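Local coordinates for D-methionine-binding lipoprotein MetQ (Escherichia coli, PDB 4YAH) that captures methionine as the substrate-binding lipoprotein component of an ATP-driven D-methionine transport system, at residues D68-L71 against P72-L76; K89-L92 against D93-K97; L191-A194 against Q195-L198; I209-P213 against A214-I218. All coordinates share one frame; numbering follows the deposited sequence.

Contact 1 of 4, residues D68-L71 against P72-L76. With MET (methionine), chain B.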
loop_
_atom_site.group_PDB
_atom_site.type_symbol
_atom_site.label_atom_id
_atom_site.label_comp_id
_atom_site.label_asym_id
_atom_site.label_seq_id
_atom_site.Cartn_x
_atom_site.Cartn_y
_atom_site.Cartn_z
ATOM N N ASP A 68 4.329 -5.637 8.033
ATOM C CA ASP A 68 5.147 -5.862 6.862
ATOM C C ASP A 68 4.266 -6.381 5.748
ATOM O O ASP A 68 3.094 -6.709 5.973
ATOM C CB ASP A 68 6.256 -6.856 7.158
ATOM C CG ASP A 68 5.757 -8.294 7.133
ATOM O OD1 ASP A 68 4.957 -8.640 8.021
ATOM O OD2 ASP A 68 6.143 -9.060 6.225
ATOM N N TYR A 69 4.839 -6.480 4.558
ATOM C CA TYR A 69 4.090 -6.840 3.373
ATOM C C TYR A 69 4.330 -8.280 2.918
ATOM O O TYR A 69 3.778 -8.707 1.900
ATOM C CB TYR A 69 4.465 -5.891 2.241
ATOM C CG TYR A 69 3.871 -4.494 2.289
ATOM C CD1 TYR A 69 2.733 -4.208 3.017
ATOM C CD2 TYR A 69 4.425 -3.481 1.528
ATOM C CE1 TYR A 69 2.168 -2.954 2.990
ATOM C CE2 TYR A 69 3.874 -2.227 1.498
ATOM C CZ TYR A 69 2.759 -1.964 2.212
ATOM O OH TYR A 69 2.240 -0.696 2.153
ATOM N N VAL A 70 5.145 -9.023 3.661
ATOM C CA VAL A 70 5.483 -10.398 3.284
ATOM C C VAL A 70 4.691 -11.417 4.107
ATOM O O VAL A 70 4.034 -12.316 3.557
ATOM C CB VAL A 70 6.997 -10.631 3.451
ATOM C CG1 VAL A 70 7.381 -12.090 3.141
ATOM C CG2 VAL A 70 7.763 -9.658 2.534
ATOM N N LEU A 71 4.719 -11.269 5.423
ATOM C CA LEU A 71 4.071 -12.264 6.281
ATOM C C LEU A 71 2.556 -12.407 6.079
ATOM O O LEU A 71 2.018 -13.495 6.280
ATOM C CB LEU A 71 4.350 -11.952 7.751
ATOM C CG LEU A 71 5.828 -11.986 8.143
ATOM C CD1 LEU A 71 6.002 -11.671 9.642
ATOM C CD2 LEU A 71 6.447 -13.320 7.795
ATOM N N PRO A 72 1.848 -11.329 5.696
ATOM C CA PRO A 72 0.403 -11.572 5.548
ATOM C C PRO A 72 0.035 -12.579 4.453
ATOM O O PRO A 72 -0.939 -13.334 4.615
ATOM C CB PRO A 72 -0.152 -10.188 5.212
ATOM C CG PRO A 72 0.857 -9.226 5.795
ATOM C CD PRO A 72 2.181 -9.893 5.637
ATOM N N ASN A 73 0.782 -12.608 3.350
ATOM C CA ASN A 73 0.496 -13.590 2.315
ATOM C C ASN A 73 0.971 -14.993 2.724
ATOM O O ASN A 73 0.324 -15.982 2.379
ATOM C CB ASN A 73 1.113 -13.173 0.980
ATOM C CG ASN A 73 0.252 -12.191 0.235
ATOM O OD1 ASN A 73 -0.953 -12.075 0.480
ATOM N ND2 ASN A 73 0.859 -11.476 -0.696
ATOM N N GLU A 74 2.076 -15.079 3.466
ATOM C CA GLU A 74 2.527 -16.368 4.017
ATOM C C GLU A 74 1.467 -16.956 4.937
ATOM O O GLU A 74 1.135 -18.145 4.853
ATOM C CB GLU A 74 3.840 -16.212 4.794
ATOM C CG GLU A 74 5.018 -15.749 3.947
ATOM C CD GLU A 74 6.364 -15.896 4.657
ATOM O OE1 GLU A 74 6.382 -16.281 5.853
ATOM O OE2 GLU A 74 7.406 -15.636 4.010
ATOM N N ALA A 75 0.932 -16.109 5.805
ATOM C CA ALA A 75 -0.067 -16.522 6.778
ATOM C C ALA A 75 -1.312 -17.032 6.069
ATOM O O ALA A 75 -1.895 -18.037 6.443
ATOM C CB ALA A 75 -0.407 -15.359 7.693
ATOM N N LEU A 76 -1.721 -16.317 5.038
ATOM C CA LEU A 76 -2.889 -16.701 4.259
ATOM C C LEU A 76 -2.668 -18.030 3.551
ATOM O O LEU A 76 -3.516 -18.909 3.607
ATOM C CB LEU A 76 -3.214 -15.610 3.240
ATOM C CG LEU A 76 -4.367 -15.888 2.291
ATOM C CD1 LEU A 76 -5.647 -16.188 3.054
ATOM C CD2 LEU A 76 -4.562 -14.718 1.342
HETATM N N MET B . -1.388 0.060 0.912
HETATM C CA MET B . -0.232 -0.051 0.021
HETATM C C MET B . -0.359 0.965 -1.089
HETATM O O MET B . -1.426 1.030 -1.707
HETATM C CB MET B . -0.133 -1.460 -0.571
HETATM C CG MET B . 1.140 -1.724 -1.360
HETATM S SD MET B . 1.240 -3.384 -2.061
HETATM C CE MET B . 1.588 -4.340 -0.586
HETATM O OXT MET B . 0.606 1.698 -1.382
#
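Leu71 and Glu74 meet where the chain enters helix 71-78, and the helical backbone bonds come first. Ala75 N reaches Leu71 O at 2.9 Å, while Val70 O receives only weak bonds from Asn73 N and Glu74 N. Capping is handled by Asp68, whose OD2 takes two amides of the turn. Leu71 N, 2.7 Å from Asp68 OD2, arrives on the syn side and almost straight (168°), whereas Val70 N comes from above the carboxylate plane. With chi1 at 79°, the carboxylate folds back over its own backbone to face these donors. Glu74 crosses over Leu71 and rests a carboxylate oxygen, Glu74 OE1, on the methyl Leu71 CD2 at 3.5 Å, a van der Waals touch; its OE2 is salt-bridged to Arg99. Ligand packing falls to Tyr69: the methyl CE of the bound methionine sits over the centre of its ring, 3.5 Å above the plane, and its hydroxyl is hydrogen-bonded to Thr204. With an alanine here, the ligand methyl is likely to lose the ring it rests on and Thr204 this hydroxyl partner. The loop leading into a capped helix thus places a tyrosine under the ligand methyl, a CH-pi contact that lines the methionine pocket.

Contact 2 of 4, residues K89-L92 against D93-K97. With MET (methionine), chain B.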
loop_
_atom_site.group_PDB
_atom_site.type_symbol
_atom_site.label_atom_id
_atom_site.label_comp_id
_atom_site.label_asym_id
_atom_site.label_seq_id
_atom_site.Cartn_x
_atom_site.Cartn_y
_atom_site.Cartn_z
ATOM N N LYS A 89 -3.011 -5.117 -6.888
ATOM C CA LYS A 89 -2.922 -6.275 -7.771
ATOM C C LYS A 89 -1.527 -6.476 -8.347
ATOM O O LYS A 89 -1.087 -7.607 -8.470
ATOM C CB LYS A 89 -3.939 -6.200 -8.925
ATOM C CG LYS A 89 -3.995 -7.530 -9.689
ATOM C CD LYS A 89 -5.183 -7.644 -10.613
ATOM C CE LYS A 89 -5.135 -8.979 -11.377
ATOM N NZ LYS A 89 -4.040 -8.963 -12.403
ATOM N N PRO A 90 -0.813 -5.390 -8.707
ATOM C CA PRO A 90 0.552 -5.678 -9.160
ATOM C C PRO A 90 1.372 -6.429 -8.109
ATOM O O PRO A 90 2.116 -7.357 -8.449
ATOM C CB PRO A 90 1.118 -4.289 -9.445
ATOM C CG PRO A 90 -0.069 -3.499 -9.863
ATOM C CD PRO A 90 -1.194 -3.993 -8.968
ATOM N N TYR A 91 1.224 -6.039 -6.851
ATOM C CA TYR A 91 1.938 -6.693 -5.766
ATOM C C TYR A 91 1.523 -8.160 -5.669
ATOM O O TYR A 91 2.370 -9.046 -5.544
ATOM C CB TYR A 91 1.673 -6.000 -4.444
ATOM C CG TYR A 91 2.539 -6.539 -3.336
ATOM C CD1 TYR A 91 3.805 -6.006 -3.113
ATOM C CD2 TYR A 91 2.114 -7.589 -2.527
ATOM C CE1 TYR A 91 4.623 -6.485 -2.096
ATOM C CE2 TYR A 91 2.923 -8.073 -1.515
ATOM C CZ TYR A 91 4.184 -7.517 -1.312
ATOM O OH TYR A 91 5.025 -7.976 -0.320
ATOM N N LEU A 92 0.215 -8.389 -5.683
ATOM C CA LEU A 92 -0.324 -9.741 -5.619
ATOM C C LEU A 92 0.266 -10.600 -6.740
ATOM O O LEU A 92 0.784 -11.699 -6.495
ATOM C CB LEU A 92 -1.850 -9.709 -5.715
ATOM C CG LEU A 92 -2.523 -11.083 -5.808
ATOM C CD1 LEU A 92 -2.171 -11.897 -4.566
ATOM C CD2 LEU A 92 -4.014 -10.892 -5.944
ATOM N N ASP A 93 0.189 -10.099 -7.968
ATOM C CA ASP A 93 0.705 -10.824 -9.132
ATOM C C ASP A 93 2.182 -11.173 -9.000
ATOM O O ASP A 93 2.600 -12.270 -9.343
ATOM C CB ASP A 93 0.487 -10.007 -10.401
ATOM C CG ASP A 93 -0.986 -9.870 -10.760
ATOM O OD1 ASP A 93 -1.810 -10.615 -10.197
ATOM O OD2 ASP A 93 -1.317 -9.018 -11.601
ATOM N N GLN A 94 2.967 -10.237 -8.483
ATOM C CA GLN A 94 4.386 -10.461 -8.271
ATOM C C GLN A 94 4.629 -11.545 -7.221
ATOM O O GLN A 94 5.562 -12.344 -7.328
ATOM C CB GLN A 94 5.049 -9.145 -7.857
ATOM C CG GLN A 94 6.548 -9.204 -7.801
ATOM C CD GLN A 94 7.145 -9.391 -9.173
ATOM O OE1 GLN A 94 6.684 -8.791 -10.148
ATOM N NE2 GLN A 94 8.152 -10.244 -9.270
ATOM N N GLN A 95 3.787 -11.549 -6.197
ATOM C CA GLN A 95 3.848 -12.553 -5.134
ATOM C C GLN A 95 3.523 -13.948 -5.684
ATOM O O GLN A 95 4.149 -14.938 -5.289
ATOM C CB GLN A 95 2.883 -12.190 -4.003
ATOM C CG GLN A 95 3.347 -11.004 -3.141
ATOM C CD GLN A 95 4.223 -11.434 -2.008
ATOM O OE1 GLN A 95 3.739 -11.948 -0.997
ATOM N NE2 GLN A 95 5.522 -11.220 -2.150
ATOM N N LEU A 96 2.530 -14.031 -6.564
ATOM C CA LEU A 96 2.208 -15.315 -7.182
ATOM C C LEU A 96 3.415 -15.835 -7.959
ATOM O O LEU A 96 3.765 -17.010 -7.850
ATOM C CB LEU A 96 0.984 -15.205 -8.099
ATOM C CG LEU A 96 -0.309 -14.638 -7.493
ATOM C CD1 LEU A 96 -1.468 -14.869 -8.434
ATOM C CD2 LEU A 96 -0.607 -15.203 -6.119
ATOM N N LYS A 97 4.059 -14.957 -8.723
ATOM C CA LYS A 97 5.235 -15.335 -9.511
ATOM C C LYS A 97 6.393 -15.743 -8.614
ATOM O O LYS A 97 7.009 -16.786 -8.815
ATOM C CB LYS A 97 5.687 -14.184 -10.424
ATOM C CG LYS A 97 4.881 -14.000 -11.687
ATOM C CD LYS A 97 5.572 -13.026 -12.636
ATOM C CE LYS A 97 4.888 -12.998 -14.005
ATOM N NZ LYS A 97 5.651 -12.189 -15.012
HETATM N N MET B . -1.388 0.060 0.912
HETATM C CA MET B . -0.232 -0.051 0.021
HETATM C C MET B . -0.359 0.965 -1.089
HETATM O O MET B . -1.426 1.030 -1.707
HETATM C CB MET B . -0.133 -1.460 -0.571
HETATM C CG MET B . 1.140 -1.724 -1.360
HETATM S SD MET B . 1.240 -3.384 -2.061
HETATM C CE MET B . 1.588 -4.340 -0.586
HETATM O OXT MET B . 0.606 1.698 -1.382
#
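Tyr91 and Gln95, one helical turn apart in helix 89-99, form the tightly packed side of this contact. Gln95 CG approaches the phenol ring obliquely, 3.4 Å from Tyr91 CE2, and the bend at chi2 (-88°) lays its amide near the ring, the two planes 26° apart. The methionine ligand takes a face of the same ring in a Met-aromatic contact: its CE stands over the centre, and its SD lies 3.6 Å from Tyr91 CG. The polar ends turn to the preceding loop and helix, Tyr91 OH to Tyr69 and Gln95 OE1 to Asn73. Leu92 also faces inward, with CD1 4.0 Å from Leu96 CD2 and its side chain resting on strand 229-234. Regular helical bonds run beneath, among them Asp93 N to Lys89 O at 2.8 Å and 175°.

The solvent side is looser. Lys89, extended until it bends at chi4, crosses obliquely to Asp93 and places NZ 2.8 Å from Asp93 OD2, on the syn lone pair. This salt bridge spans an exposed turn, so its charges are probably partly screened by water. The chemistry is therefore divided: ion pairing faces outward, while an uncharged aromatic surface suits the thioether of the substrate.

Contact 3 of 4, residues L191-A194 against Q195-L198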
loop_
_atom_site.group_PDB
_atom_site.type_symbol
_atom_site.label_atom_id
_atom_site.label_comp_id
_atom_site.label_asym_id
_atom_site.label_seq_id
_atom_site.Cartn_x
_atom_site.Cartn_y
_atom_site.Cartn_z
ATOM N N LEU A 191 13.404 8.810 7.102
ATOM C CA LEU A 191 13.347 10.270 6.984
ATOM C C LEU A 191 14.312 10.982 7.915
ATOM O O LEU A 191 14.740 12.099 7.625
ATOM C CB LEU A 191 11.946 10.782 7.286
ATOM C CG LEU A 191 10.860 10.436 6.271
ATOM C CD1 LEU A 191 9.512 10.788 6.829
ATOM C CD2 LEU A 191 11.111 11.167 4.933
ATOM N N ASP A 192 14.621 10.358 9.049
ATOM C CA ASP A 192 15.521 10.948 10.032
ATOM C C ASP A 192 16.989 10.631 9.754
ATOM O O ASP A 192 17.869 11.171 10.418
ATOM C CB ASP A 192 15.172 10.446 11.449
ATOM C CG ASP A 192 13.770 10.853 11.907
ATOM O OD1 ASP A 192 13.430 12.055 11.792
ATOM O OD2 ASP A 192 13.012 9.969 12.420
ATOM N N ASP A 193 17.263 9.731 8.813
ATOM C CA ASP A 193 18.643 9.391 8.480
ATOM C C ASP A 193 19.346 10.639 7.940
ATOM O O ASP A 193 18.755 11.408 7.172
ATOM C CB ASP A 193 18.706 8.260 7.458
ATOM C CG ASP A 193 20.136 7.830 7.145
ATOM O OD1 ASP A 193 20.619 6.861 7.768
ATOM O OD2 ASP A 193 20.779 8.456 6.274
ATOM N N ALA A 194 20.607 10.821 8.321
ATOM C CA ALA A 194 21.302 12.069 8.039
ATOM C C ALA A 194 21.435 12.345 6.556
ATOM O O ALA A 194 21.535 13.504 6.158
ATOM C CB ALA A 194 22.679 12.062 8.697
ATOM N N GLN A 195 21.441 11.307 5.731
ATOM C CA GLN A 195 21.633 11.497 4.291
ATOM C C GLN A 195 20.351 11.373 3.439
ATOM O O GLN A 195 20.385 11.656 2.244
ATOM C CB GLN A 195 22.680 10.508 3.781
ATOM C CG GLN A 195 24.072 10.717 4.382
ATOM C CD GLN A 195 24.619 12.133 4.181
ATOM O OE1 GLN A 195 24.359 12.783 3.167
ATOM N NE2 GLN A 195 25.373 12.618 5.165
ATOM N N ILE A 196 19.228 10.978 4.043
ATOM C CA ILE A 196 17.995 10.786 3.268
ATOM C C ILE A 196 17.217 12.093 3.136
ATOM O O ILE A 196 16.633 12.596 4.093
ATOM C CB ILE A 196 17.100 9.703 3.904
ATOM C CG1 ILE A 196 17.851 8.364 3.979
ATOM C CG2 ILE A 196 15.793 9.574 3.160
ATOM C CD1 ILE A 196 18.149 7.732 2.678
ATOM N N ALA A 197 17.221 12.639 1.921
ATOM C CA ALA A 197 16.622 13.935 1.649
ATOM C C ALA A 197 15.160 13.865 1.257
ATOM O O ALA A 197 14.435 14.863 1.328
ATOM C CB ALA A 197 17.409 14.630 0.539
ATOM N N LEU A 198 14.734 12.671 0.857
ATOM C CA LEU A 198 13.438 12.470 0.247
ATOM C C LEU A 198 13.119 10.986 0.343
ATOM O O LEU A 198 14.007 10.158 0.174
ATOM C CB LEU A 198 13.474 12.948 -1.207
ATOM C CG LEU A 198 12.212 12.876 -2.057
ATOM C CD1 LEU A 198 11.146 13.813 -1.530
ATOM C CD2 LEU A 198 12.578 13.234 -3.504
HETATM O O HOH W 1 14.027 13.539 5.334
#
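Asp193 and Ile196 close a tight reversal, and its hydrogen bonds are of two kinds, one from the backbone and one from a side chain. Ile196 N donates to Asp193 O at 3.2 Å, the bond that closes the turn. The side-chain bond is the shorter: Gln195 N lies 3.0 Å from Asp193 OD2 and meets it on the anti side of the carboxylate, tilted out of its plane, with a fairly straight N-H...O angle of 162°. Because chi1 of Asp193 is -177°, its CG is swung opposite the backbone N and sits over the turn, within range of that amide.

The result is an Asx turn superimposed on a type I beta turn spanning Asp193 to Ile196, which delivers the chain from helix 187-190 into strand 196-201. Just beyond it, Ala197 and Leu198 join the backbone pairing with strand 132-136.

Apolar contact is confined to a small patch. Ile196 CG1 lies across the base of the Asp193 side chain and touches Asp193 CB at 3.6 Å, with Asp193 OD2 hardly farther from the same CG1 (3.7 Å).

Water and a lysine add further polar links. One water donates to Leu191 O at 2.8 Å and to Ile196 O at 3.0 Å, bridging the carbonyl of Leu191, ahead of the turn, to that of Ile196 at its end. Lys120 NZ also donates to Asp193 O and to Ile196 O.

Contact 4 of 4, residues I209-P213 against A214-I218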
loop_
_atom_site.group_PDB
_atom_site.type_symbol
_atom_site.label_atom_id
_atom_site.label_comp_id
_atom_site.label_asym_id
_atom_site.label_seq_id
_atom_site.Cartn_x
_atom_site.Cartn_y
_atom_site.Cartn_z
ATOM N N ILE A 209 3.310 7.595 11.316
ATOM C CA ILE A 209 3.917 8.765 11.946
ATOM C C ILE A 209 3.166 10.056 11.596
ATOM O O ILE A 209 3.720 11.160 11.652
ATOM C CB ILE A 209 5.399 8.883 11.570
ATOM C CG1 ILE A 209 5.578 8.891 10.065
ATOM C CG2 ILE A 209 6.156 7.711 12.185
ATOM C CD1 ILE A 209 6.942 9.420 9.621
ATOM N N GLY A 210 1.888 9.904 11.261
ATOM C CA GLY A 210 0.984 11.038 11.179
ATOM C C GLY A 210 1.119 11.881 9.924
ATOM O O GLY A 210 0.707 13.044 9.903
ATOM N N LEU A 211 1.687 11.292 8.876
ATOM C CA LEU A 211 1.834 11.963 7.590
ATOM C C LEU A 211 0.760 11.498 6.617
ATOM O O LEU A 211 0.393 10.321 6.603
ATOM C CB LEU A 211 3.207 11.693 6.989
ATOM C CG LEU A 211 4.404 12.077 7.851
ATOM C CD1 LEU A 211 5.697 11.700 7.141
ATOM C CD2 LEU A 211 4.371 13.545 8.153
ATOM N N THR A 212 0.261 12.429 5.819
ATOM C CA THR A 212 -0.638 12.110 4.711
ATOM C C THR A 212 -0.213 12.863 3.468
ATOM O O THR A 212 0.422 13.909 3.556
ATOM C CB THR A 212 -2.107 12.469 4.993
ATOM O OG1 THR A 212 -2.240 13.890 5.131
ATOM C CG2 THR A 212 -2.615 11.761 6.231
ATOM N N PRO A 213 -0.566 12.334 2.284
ATOM C CA PRO A 213 -0.141 13.026 1.074
ATOM C C PRO A 213 -0.603 14.476 1.016
ATOM O O PRO A 213 0.202 15.344 0.658
ATOM C CB PRO A 213 -0.791 12.185 -0.042
ATOM C CG PRO A 213 -0.769 10.810 0.529
ATOM C CD PRO A 213 -1.122 10.999 1.981
ATOM N N ALA A 214 -1.856 14.757 1.358
ATOM C CA ALA A 214 -2.369 16.111 1.133
ATOM C C ALA A 214 -1.723 17.108 2.082
ATOM O O ALA A 214 -1.556 18.271 1.734
ATOM C CB ALA A 214 -3.858 16.158 1.287
ATOM N N LYS A 215 -1.368 16.661 3.276
ATOM C CA LYS A 215 -0.853 17.577 4.288
ATOM C C LYS A 215 0.652 17.710 4.202
ATOM O O LYS A 215 1.191 18.793 4.397
ATOM C CB LYS A 215 -1.243 17.109 5.691
ATOM C CG LYS A 215 -0.767 18.030 6.804
ATOM C CD LYS A 215 -1.379 19.419 6.680
ATOM C CE LYS A 215 -1.118 20.262 7.925
ATOM N NZ LYS A 215 0.336 20.387 8.225
ATOM N N ASP A 216 1.330 16.616 3.883
ATOM C CA ASP A 216 2.780 16.552 4.044
ATOM C C ASP A 216 3.534 16.200 2.775
ATOM O O ASP A 216 4.756 16.386 2.697
ATOM C CB ASP A 216 3.099 15.546 5.140
ATOM C CG ASP A 216 2.348 15.841 6.413
ATOM O OD1 ASP A 216 2.742 16.808 7.112
ATOM O OD2 ASP A 216 1.359 15.130 6.704
ATOM N N GLY A 217 2.814 15.734 1.757
ATOM C CA GLY A 217 3.452 15.322 0.523
ATOM C C GLY A 217 4.061 16.477 -0.245
ATOM O O GLY A 217 3.439 17.517 -0.416
ATOM N N ILE A 218 5.298 16.297 -0.684
ATOM C CA ILE A 218 5.927 17.240 -1.600
ATOM C C ILE A 218 5.416 17.027 -3.027
ATOM O O ILE A 218 5.345 17.957 -3.824
ATOM C CB ILE A 218 7.426 17.086 -1.571
ATOM C CG1 ILE A 218 7.949 17.384 -0.160
ATOM C CG2 ILE A 218 8.087 18.023 -2.580
ATOM C CD1 ILE A 218 9.401 17.117 -0.012
HETATM O O HOH W 2 0.060 15.481 8.859
HETATM O O HOH W 3 0.215 17.334 -1.394
#
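A helix N-cap, with Thr212 in the capping position and Lys215 and Asp216 answering it, organises the start of helix 213-216. Proline occupies the first helical position, where no amide hydrogen is needed. Thr212 OG1 accepts a long, weak bond from Lys215 N, and Thr212 O takes Asp216 N at 2.9 Å. The return bond is straighter (164°): Thr212 N lies 3.0 Å from Asp216 OD2 and uses the anti lone pair. The chi1 of Asp216 (-53°) turns its carboxylate back toward the cap. As the acceptor is the fourth residue beyond the cap, not the third, this is not the classical capping box. Leu211 crosses the aspartate at about a right angle, its CD2 3.5 Å from Asp216 CG. Water links Gly210 O to the same OD2, and Gly217 N closes the short helix on Pro213 O at 2.9 Å. Shortened to an alanine, the Asp216 position would probably leave Thr212 N without its acceptor and the bridging water with one anchor fewer. The amide and the water that donate to OD2 would probably favour the charged form of this carboxylate and lower its pKa.

Contacts 1 and 2, with centres 12 Å apart, together contribute two of the twelve pocket residues, Tyr69 and Tyr91: both present a tyrosine ring to the ligand methyl, and they are tied together by Tyr69 O to Tyr91 OH (2.6 Å) and Asn73 ND2 to Gln95 OE1 (2.9 Å), both probable hydrogen bonds. Contacts 3 and 4 belong with the five-stranded sheet of the other lobe, their centres 16 Å apart, and pack through Leu191 CD1 on Leu211 CD1 (3.9 Å) and Leu198 CD1 on Ile218 CD1 (4.0 Å). In contact 4 the Pro213 side chain is about 9 Å from the ligand. The pairs stay separate: contacts 1 and 4 keep their nearest atoms about 12 Å apart.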